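Local coordinates for protein neurotoxin (Clostridium botulinum, PDB 2QN0) that acts as a zinc-dependent protease, the light chain of botulinum neurotoxin type C1, and probably cleaves SNARE proteins of the nerve terminal, at residues L20-H25 with E34-I39; L26-N31 with F50-N55; G160-I165 with I191-P196. One frame throughout, in Å; residues are numbered along the deposited sequence.

Contact 1: L20-H25 with E34-I39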
# COMPACT_ATOMS: atom_id res chain seq x y z
N LEU A 20 -20.10 -4.41 0.97
CA LEU A 20 -20.51 -5.36 -0.05
C LEU A 20 -19.72 -6.65 0.08
O LEU A 20 -18.76 -6.73 0.83
CB LEU A 20 -20.23 -4.80 -1.45
CG LEU A 20 -20.64 -3.38 -1.84
CD1 LEU A 20 -19.97 -2.99 -3.14
CD2 LEU A 20 -22.15 -3.32 -1.98
N TYR A 21 -20.15 -7.66 -0.68
CA TYR A 21 -19.46 -8.94 -0.74
C TYR A 21 -18.79 -8.93 -2.11
O TYR A 21 -19.46 -8.72 -3.12
CB TYR A 21 -20.44 -10.10 -0.64
CG TYR A 21 -20.79 -10.45 0.79
CD1 TYR A 21 -19.89 -11.17 1.59
CD2 TYR A 21 -21.99 -10.03 1.36
CE1 TYR A 21 -20.19 -11.46 2.92
CE2 TYR A 21 -22.29 -10.32 2.69
CZ TYR A 21 -21.39 -11.03 3.46
OH TYR A 21 -21.68 -11.30 4.78
N LEU A 22 -17.48 -9.15 -2.14
CA LEU A 22 -16.73 -9.12 -3.38
C LEU A 22 -16.02 -10.43 -3.70
O LEU A 22 -15.69 -11.21 -2.80
CB LEU A 22 -15.68 -8.01 -3.34
CG LEU A 22 -16.13 -6.57 -3.07
CD1 LEU A 22 -14.90 -5.68 -2.88
CD2 LEU A 22 -16.99 -6.07 -4.22
N ASP A 23 -15.80 -10.66 -4.98
CA ASP A 23 -15.06 -11.83 -5.44
C ASP A 23 -13.98 -11.23 -6.33
O ASP A 23 -14.26 -10.78 -7.44
CB ASP A 23 -15.94 -12.76 -6.28
CG ASP A 23 -15.24 -14.05 -6.64
OD1 ASP A 23 -14.00 -14.03 -6.78
OD2 ASP A 23 -15.92 -15.08 -6.80
N THR A 24 -12.75 -11.20 -5.83
CA THR A 24 -11.64 -10.62 -6.58
C THR A 24 -11.02 -11.59 -7.58
O THR A 24 -10.27 -11.18 -8.46
CB THR A 24 -10.52 -10.17 -5.64
OG1 THR A 24 -9.96 -11.32 -4.99
CG2 THR A 24 -11.05 -9.22 -4.59
N HIS A 25 -11.34 -12.87 -7.44
CA HIS A 25 -10.80 -13.91 -8.32
C HIS A 25 -9.28 -13.97 -8.17
O HIS A 25 -8.58 -14.36 -9.10
CB HIS A 25 -11.16 -13.63 -9.78
CG HIS A 25 -12.63 -13.66 -10.04
ND1 HIS A 25 -13.39 -14.80 -9.88
CD2 HIS A 25 -13.49 -12.69 -10.44
CE1 HIS A 25 -14.66 -14.53 -10.16
NE2 HIS A 25 -14.74 -13.25 -10.50
N GLU A 34 -16.03 -12.38 -0.33
CA GLU A 34 -15.48 -11.80 0.89
C GLU A 34 -16.12 -10.46 1.21
O GLU A 34 -16.27 -9.61 0.33
CB GLU A 34 -13.96 -11.62 0.75
CG GLU A 34 -13.20 -12.91 0.55
CD GLU A 34 -11.72 -12.67 0.28
OE1 GLU A 34 -11.35 -12.45 -0.89
OE2 GLU A 34 -10.94 -12.68 1.25
N LYS A 35 -16.49 -10.25 2.47
CA LYS A 35 -17.11 -9.00 2.88
C LYS A 35 -16.07 -7.88 2.81
O LYS A 35 -14.96 -8.02 3.33
CB LYS A 35 -17.67 -9.12 4.30
CG LYS A 35 -18.62 -8.00 4.68
CD LYS A 35 -19.36 -8.33 5.98
CE LYS A 35 -20.38 -7.25 6.32
NZ LYS A 35 -21.14 -7.61 7.55
N ALA A 36 -16.44 -6.78 2.16
CA ALA A 36 -15.55 -5.64 1.97
C ALA A 36 -16.16 -4.33 2.48
O ALA A 36 -17.38 -4.17 2.47
CB ALA A 36 -15.19 -5.51 0.50
N PHE A 37 -15.30 -3.40 2.89
CA PHE A 37 -15.73 -2.11 3.43
C PHE A 37 -15.00 -0.96 2.76
O PHE A 37 -13.78 -1.01 2.59
CB PHE A 37 -15.45 -2.08 4.93
CG PHE A 37 -15.98 -3.27 5.67
CD1 PHE A 37 -17.18 -3.19 6.38
CD2 PHE A 37 -15.31 -4.49 5.63
CE1 PHE A 37 -17.70 -4.31 7.04
CE2 PHE A 37 -15.82 -5.61 6.28
CZ PHE A 37 -17.02 -5.52 6.99
N ARG A 38 -15.73 0.09 2.39
CA ARG A 38 -15.12 1.25 1.73
C ARG A 38 -14.58 2.23 2.77
O ARG A 38 -15.35 2.87 3.49
CB ARG A 38 -16.15 1.95 0.83
CG ARG A 38 -15.57 3.06 -0.05
CD ARG A 38 -16.65 4.07 -0.49
NE ARG A 38 -17.74 3.46 -1.26
CZ ARG A 38 -17.70 3.24 -2.57
NH1 ARG A 38 -16.63 3.59 -3.28
NH2 ARG A 38 -18.74 2.69 -3.18
N ILE A 39 -13.26 2.34 2.85
CA ILE A 39 -12.63 3.26 3.79
C ILE A 39 -13.00 4.69 3.38
O ILE A 39 -13.46 5.49 4.19
CB ILE A 39 -11.09 3.10 3.79
CG1 ILE A 39 -10.72 1.68 4.24
CG2 ILE A 39 -10.44 4.15 4.69
CD1 ILE A 39 -9.23 1.39 4.25
O HOH W 1 -23.18 -9.26 6.06
O HOH W 2 -12.38 -12.72 -3.38
O HOH W 3 -9.30 -10.83 -2.03
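L20, Y21 and L22 pair with A36, K35 and E34 in an antiparallel beta hairpin. Its two strands, 19-23 and 34-38, are neighbours in the mixed sheet of the protease. Four backbone hydrogen bonds join them. L20 and A36 form one hydrogen-bonded pair, with A36 N to L20 O at 2.7 Å. L22 and E34 form the next, and both of its bonds are 2.8 Å long: L22 N to E34 O and E34 N to L22 O. Y21 and K35 lie between them as a non-hydrogen-bonded pair. L20, L22, E34 and A36 share one face of the sheet. There L22 CD1 presses on A36 CB at 3.4 Å, a tight carbon contact. Strand 43-46 adds W44 against L20 and I46 against A36 and E34.

The opposite face carries Y21 and K35, whose side chains cross obliquely. K35 CG has turned anti to the backbone N (chi1 -166°) and lies over one ring face of Y21, toward the rim. The lysine chain then runs on extended. One water takes a bond from K35 NZ and also bonds Y21 OH. K35 NZ is held further by the backbone oxygens of Y10 and D12.

At the end of the strand, D23 OD1 accepts from H25 N and makes an Asx turn. The carboxylate of E34 reaches the loop that follows: OE2 bonds N27, while OE1 receives two waters. One water, 2.7 Å from E34 OE1, accepts from T24 N. The other, 2.9 Å from E34 OE1, bonds T24 OG1.

Contact 2: L26-N31 with F50-N55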
# COMPACT_ATOMS: atom_id res chain seq x y z
N LEU A 26 -8.78 -13.58 -7.00
CA LEU A 26 -7.34 -13.59 -6.75
C LEU A 26 -6.93 -14.22 -5.42
O LEU A 26 -5.78 -14.62 -5.27
CB LEU A 26 -6.80 -12.16 -6.81
CG LEU A 26 -6.77 -11.49 -8.19
CD1 LEU A 26 -6.50 -10.01 -8.04
CD2 LEU A 26 -5.70 -12.15 -9.05
N ASN A 27 -7.85 -14.31 -4.47
CA ASN A 27 -7.52 -14.87 -3.16
C ASN A 27 -7.72 -16.39 -3.14
O ASN A 27 -8.85 -16.87 -3.04
CB ASN A 27 -8.38 -14.22 -2.07
CG ASN A 27 -7.87 -14.51 -0.68
OD1 ASN A 27 -6.94 -15.30 -0.49
ND2 ASN A 27 -8.48 -13.88 0.32
N THR A 28 -6.62 -17.13 -3.21
CA THR A 28 -6.69 -18.59 -3.21
C THR A 28 -7.20 -19.16 -1.89
O THR A 28 -7.52 -20.34 -1.80
CB THR A 28 -5.31 -19.22 -3.52
OG1 THR A 28 -4.38 -18.89 -2.48
CG2 THR A 28 -4.79 -18.72 -4.85
N LEU A 29 -7.27 -18.31 -0.87
CA LEU A 29 -7.76 -18.74 0.44
C LEU A 29 -9.28 -18.61 0.53
O LEU A 29 -9.91 -19.18 1.43
CB LEU A 29 -7.12 -17.90 1.55
CG LEU A 29 -5.66 -18.17 1.91
CD1 LEU A 29 -5.13 -17.03 2.78
CD2 LEU A 29 -5.56 -19.49 2.66
N ALA A 30 -9.87 -17.86 -0.39
CA ALA A 30 -11.31 -17.64 -0.38
C ALA A 30 -12.09 -18.58 -1.29
O ALA A 30 -11.80 -18.69 -2.48
CB ALA A 30 -11.62 -16.19 -0.75
N ASN A 31 -13.09 -19.26 -0.71
CA ASN A 31 -13.92 -20.18 -1.47
C ASN A 31 -15.28 -19.56 -1.76
O ASN A 31 -16.06 -20.09 -2.55
CB ASN A 31 -14.09 -21.50 -0.70
CG ASN A 31 -12.77 -22.20 -0.45
OD1 ASN A 31 -11.92 -21.71 0.30
ND2 ASN A 31 -12.59 -23.36 -1.08
N PHE A 50 -4.86 -13.25 2.88
CA PHE A 50 -4.80 -13.28 1.42
C PHE A 50 -3.64 -14.13 0.92
O PHE A 50 -2.56 -14.13 1.50
CB PHE A 50 -4.64 -11.84 0.91
CG PHE A 50 -4.63 -11.70 -0.59
CD1 PHE A 50 -5.81 -11.69 -1.32
CD2 PHE A 50 -3.42 -11.55 -1.28
CE1 PHE A 50 -5.81 -11.51 -2.71
CE2 PHE A 50 -3.40 -11.37 -2.67
CZ PHE A 50 -4.60 -11.35 -3.38
N SER A 51 -3.86 -14.86 -0.17
CA SER A 51 -2.80 -15.68 -0.74
C SER A 51 -2.93 -15.80 -2.25
O SER A 51 -4.03 -15.71 -2.80
CB SER A 51 -2.79 -17.08 -0.13
OG SER A 51 -1.76 -17.87 -0.70
N ARG A 52 -1.80 -15.99 -2.91
CA ARG A 52 -1.75 -16.14 -4.36
C ARG A 52 -1.23 -17.53 -4.71
O ARG A 52 -1.13 -17.88 -5.89
CB ARG A 52 -0.84 -15.07 -4.97
CG ARG A 52 -1.41 -13.66 -4.89
CD ARG A 52 -2.68 -13.56 -5.73
NE ARG A 52 -2.40 -13.89 -7.12
CZ ARG A 52 -3.08 -14.79 -7.83
NH1 ARG A 52 -4.09 -15.45 -7.28
NH2 ARG A 52 -2.75 -15.03 -9.09
N ASN A 53 -0.90 -18.31 -3.69
CA ASN A 53 -0.39 -19.67 -3.91
C ASN A 53 -1.50 -20.71 -3.98
O ASN A 53 -2.44 -20.68 -3.19
CB ASN A 53 0.58 -20.06 -2.78
CG ASN A 53 1.81 -19.19 -2.73
OD1 ASN A 53 2.52 -19.04 -3.73
ND2 ASN A 53 2.08 -18.60 -1.57
N SER A 54 -1.39 -21.63 -4.94
CA SER A 54 -2.38 -22.68 -5.08
C SER A 54 -2.25 -23.59 -3.85
O SER A 54 -1.16 -23.74 -3.31
CB SER A 54 -2.12 -23.48 -6.36
OG SER A 54 -0.81 -24.02 -6.37
N ASN A 55 -3.36 -24.17 -3.41
CA ASN A 55 -3.34 -25.03 -2.23
C ASN A 55 -2.59 -24.31 -1.12
O ASN A 55 -1.63 -24.84 -0.55
CB ASN A 55 -2.63 -26.35 -2.55
CG ASN A 55 -3.21 -27.05 -3.76
OD1 ASN A 55 -4.39 -27.39 -3.79
ND2 ASN A 55 -2.37 -27.27 -4.77
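N27 and T28 meet S51 at the centre of this loop-to-loop contact. T28 N donates to S51 O at 3.0 Å. In return S51 N donates to N27 OD1 at 3.1 Å. N27 OD1 also accepts from L29 N, which makes an Asx turn. The two donors come from opposite faces of the amide, each well above its plane. N27 CG is anti to the backbone N (chi1 -167°) and packs 3.6 Å from CD1 of the F50 ring. Amide and ring slide past each other, their planes 46° apart.

On one flank T28 OG1 donates to N53 O at 2.7 Å, from above the carbonyl plane. On another, R52 NH1 gives a bent hydrogen bond to L26 O at 2.8 Å, with an N-H...O angle of 141°. The arginine chain is bent at chi2 and chi3. L26 CD2 sits over the centre of its guanidinium, 3.9 Å above the plane. L29 adds an apolar touch, with CG and CD1 against S51 CB.

The next shell holds these groups in place. A type I turn from N27 to A30 shapes the first loop. S51 OG accepts from N53 N in an ST turn, and E163 binds both S51 OG and N53 ND2. N27 ND2 is gripped by E34 and by the backbone oxygen of R49. L26 and F50 also lean on I191 of strand 190-193.

Two irregular loops are thus joined by four direct hydrogen bonds, with apolar packing of L26, L29 and F50 beside them. The N27 amide has both ends engaged, which probably fixes its rotation. The R52 bond sets a charged donor on a neutral carbonyl, which it would probably polarise.

Contact 3: G160-I165 with I191-P196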
# COMPACT_ATOMS: atom_id res chain seq x y z
N GLY A 160 -5.73 -8.49 4.83
CA GLY A 160 -4.90 -8.94 5.93
C GLY A 160 -3.65 -9.55 5.32
O GLY A 160 -3.56 -9.67 4.10
N PRO A 161 -2.68 -9.96 6.15
CA PRO A 161 -1.42 -10.56 5.69
C PRO A 161 -1.55 -11.83 4.87
O PRO A 161 -2.56 -12.53 4.90
CB PRO A 161 -0.67 -10.83 6.99
CG PRO A 161 -1.27 -9.87 7.96
CD PRO A 161 -2.73 -9.91 7.62
N ARG A 162 -0.48 -12.13 4.13
CA ARG A 162 -0.42 -13.35 3.35
C ARG A 162 0.19 -14.36 4.32
O ARG A 162 0.01 -14.24 5.53
CB ARG A 162 0.49 -13.16 2.13
CG ARG A 162 0.01 -12.08 1.15
CD ARG A 162 0.70 -12.25 -0.19
NE ARG A 162 0.38 -11.20 -1.15
CZ ARG A 162 0.69 -11.26 -2.45
NH1 ARG A 162 1.33 -12.33 -2.92
NH2 ARG A 162 0.38 -10.27 -3.26
N GLU A 163 0.93 -15.34 3.80
CA GLU A 163 1.54 -16.36 4.66
C GLU A 163 2.41 -15.79 5.78
O GLU A 163 2.21 -16.12 6.95
CB GLU A 163 2.36 -17.34 3.82
CG GLU A 163 1.52 -18.31 2.97
CD GLU A 163 0.99 -17.69 1.68
OE1 GLU A 163 1.23 -16.49 1.44
OE2 GLU A 163 0.34 -18.42 0.90
N ASN A 164 3.37 -14.94 5.43
CA ASN A 164 4.26 -14.33 6.42
C ASN A 164 3.63 -13.04 6.94
O ASN A 164 3.59 -12.03 6.24
CB ASN A 164 5.63 -14.04 5.80
CG ASN A 164 6.65 -13.56 6.83
OD1 ASN A 164 6.30 -13.25 7.96
ND2 ASN A 164 7.91 -13.47 6.42
N ILE A 165 3.16 -13.08 8.18
CA ILE A 165 2.50 -11.94 8.80
C ILE A 165 3.35 -10.67 8.93
O ILE A 165 2.81 -9.57 8.94
CB ILE A 165 1.92 -12.34 10.18
CG1 ILE A 165 0.80 -13.37 9.96
CG2 ILE A 165 1.38 -11.12 10.92
CD1 ILE A 165 0.23 -13.95 11.25
N ILE A 191 -3.33 -4.37 -4.49
CA ILE A 191 -3.82 -5.07 -3.30
C ILE A 191 -2.67 -5.00 -2.31
O ILE A 191 -1.54 -5.40 -2.62
CB ILE A 191 -4.17 -6.55 -3.58
CG1 ILE A 191 -5.46 -6.62 -4.42
CG2 ILE A 191 -4.36 -7.29 -2.25
CD1 ILE A 191 -5.95 -8.04 -4.68
N ILE A 192 -2.95 -4.46 -1.13
CA ILE A 192 -1.96 -4.34 -0.07
C ILE A 192 -2.33 -5.34 1.02
O ILE A 192 -3.40 -5.25 1.60
CB ILE A 192 -1.99 -2.92 0.55
CG1 ILE A 192 -1.55 -1.88 -0.48
CG2 ILE A 192 -1.08 -2.87 1.79
CD1 ILE A 192 -1.63 -0.44 0.02
N SER A 193 -1.44 -6.30 1.29
CA SER A 193 -1.67 -7.31 2.32
C SER A 193 -0.78 -6.93 3.49
O SER A 193 0.45 -6.88 3.37
CB SER A 193 -1.32 -8.70 1.79
OG SER A 193 -2.11 -8.99 0.65
N ILE A 194 -1.39 -6.69 4.65
CA ILE A 194 -0.63 -6.18 5.78
C ILE A 194 -1.36 -6.27 7.12
O ILE A 194 -2.58 -6.47 7.16
CB ILE A 194 -0.35 -4.69 5.50
CG1 ILE A 194 0.55 -4.07 6.57
CG2 ILE A 194 -1.69 -3.94 5.45
CD1 ILE A 194 0.88 -2.61 6.27
N SER A 195 -0.60 -6.14 8.19
CA SER A 195 -1.14 -6.08 9.55
C SER A 195 -0.19 -5.13 10.28
O SER A 195 0.81 -5.56 10.86
CB SER A 195 -1.15 -7.43 10.24
OG SER A 195 -1.76 -7.28 11.52
N PRO A 196 -0.49 -3.83 10.25
CA PRO A 196 0.33 -2.80 10.90
C PRO A 196 0.63 -2.97 12.38
O PRO A 196 1.64 -2.45 12.85
CB PRO A 196 -0.44 -1.51 10.61
CG PRO A 196 -1.14 -1.80 9.32
CD PRO A 196 -1.63 -3.22 9.53
O HOH W 4 -0.74 -8.50 -1.65
O HOH W 5 2.22 -6.99 8.10
O HOH W 6 1.76 -8.66 6.06
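The R162 guanidinium has S193 OG at its edge, near its plane, and a water at that edge in the same plane. R162 NH2 donates to this water at 2.6 Å. The water lies 2.7 Å from S193 OG and gives a weak bond to I191 O. It therefore bridges the arginine to strand 190-193. The R162 chain is extended from CG to NE. Its CG packs 3.7 Å from S193 CB. NE also has a long, weak ion pair with E169.

The ring of P161, puckered rather than flat, lies against the backbone carbonyl of I194 and CB of S195. P161 CG meets S195 CB at 3.3 Å, tighter than usual for two carbons. P161 CD stands 3.5 Å from I194 O. Just before it, G160 O lies 3.4 Å from S193 CB, and G160 CA also approaches I194 O. These direct contacts are van der Waals packing. A further water accepts from S195 N and lies 2.8 Å from I165 O. S193 OG is also bonded to T159, and S195 OG to Y76.

The loop 160-165 follows strand 156-159, which runs parallel to strand 190-193 in the sheet. Its P161 bonds F50 through the backbone. I194 points away from the loop and packs on I158 and on I226 of helix 223-238, the helix that carries the zinc ligands H229 and H233. The I194 side chain is about 9 Å from the zinc ion. I192 touches E230 and L231 of the same helix, and P196 reaches I90 and L93 of helix 80-97.

In the fold
Contacts 1 and 2 alternate along the chain: 20-25 and 26-31 are followed by 34-39 and 50-55. Contact 3 comes later, at 160-165 and 191-196. The centres of contacts 1 and 2 are about 15 Å apart, those of 2 and 3 about 13 Å, and those of 1 and 3 about 16 Å. Contacts 1 and 3 reach the same mixed sheet but do not touch. Contact 2 touches both, meeting contact 1 through E34 and N27, and contact 3 mainly through E163 and F50. Its loops thus link the 19-23/34-38 hairpin to the strand 190-193 region, which packs on the zinc-binding helix 223-238.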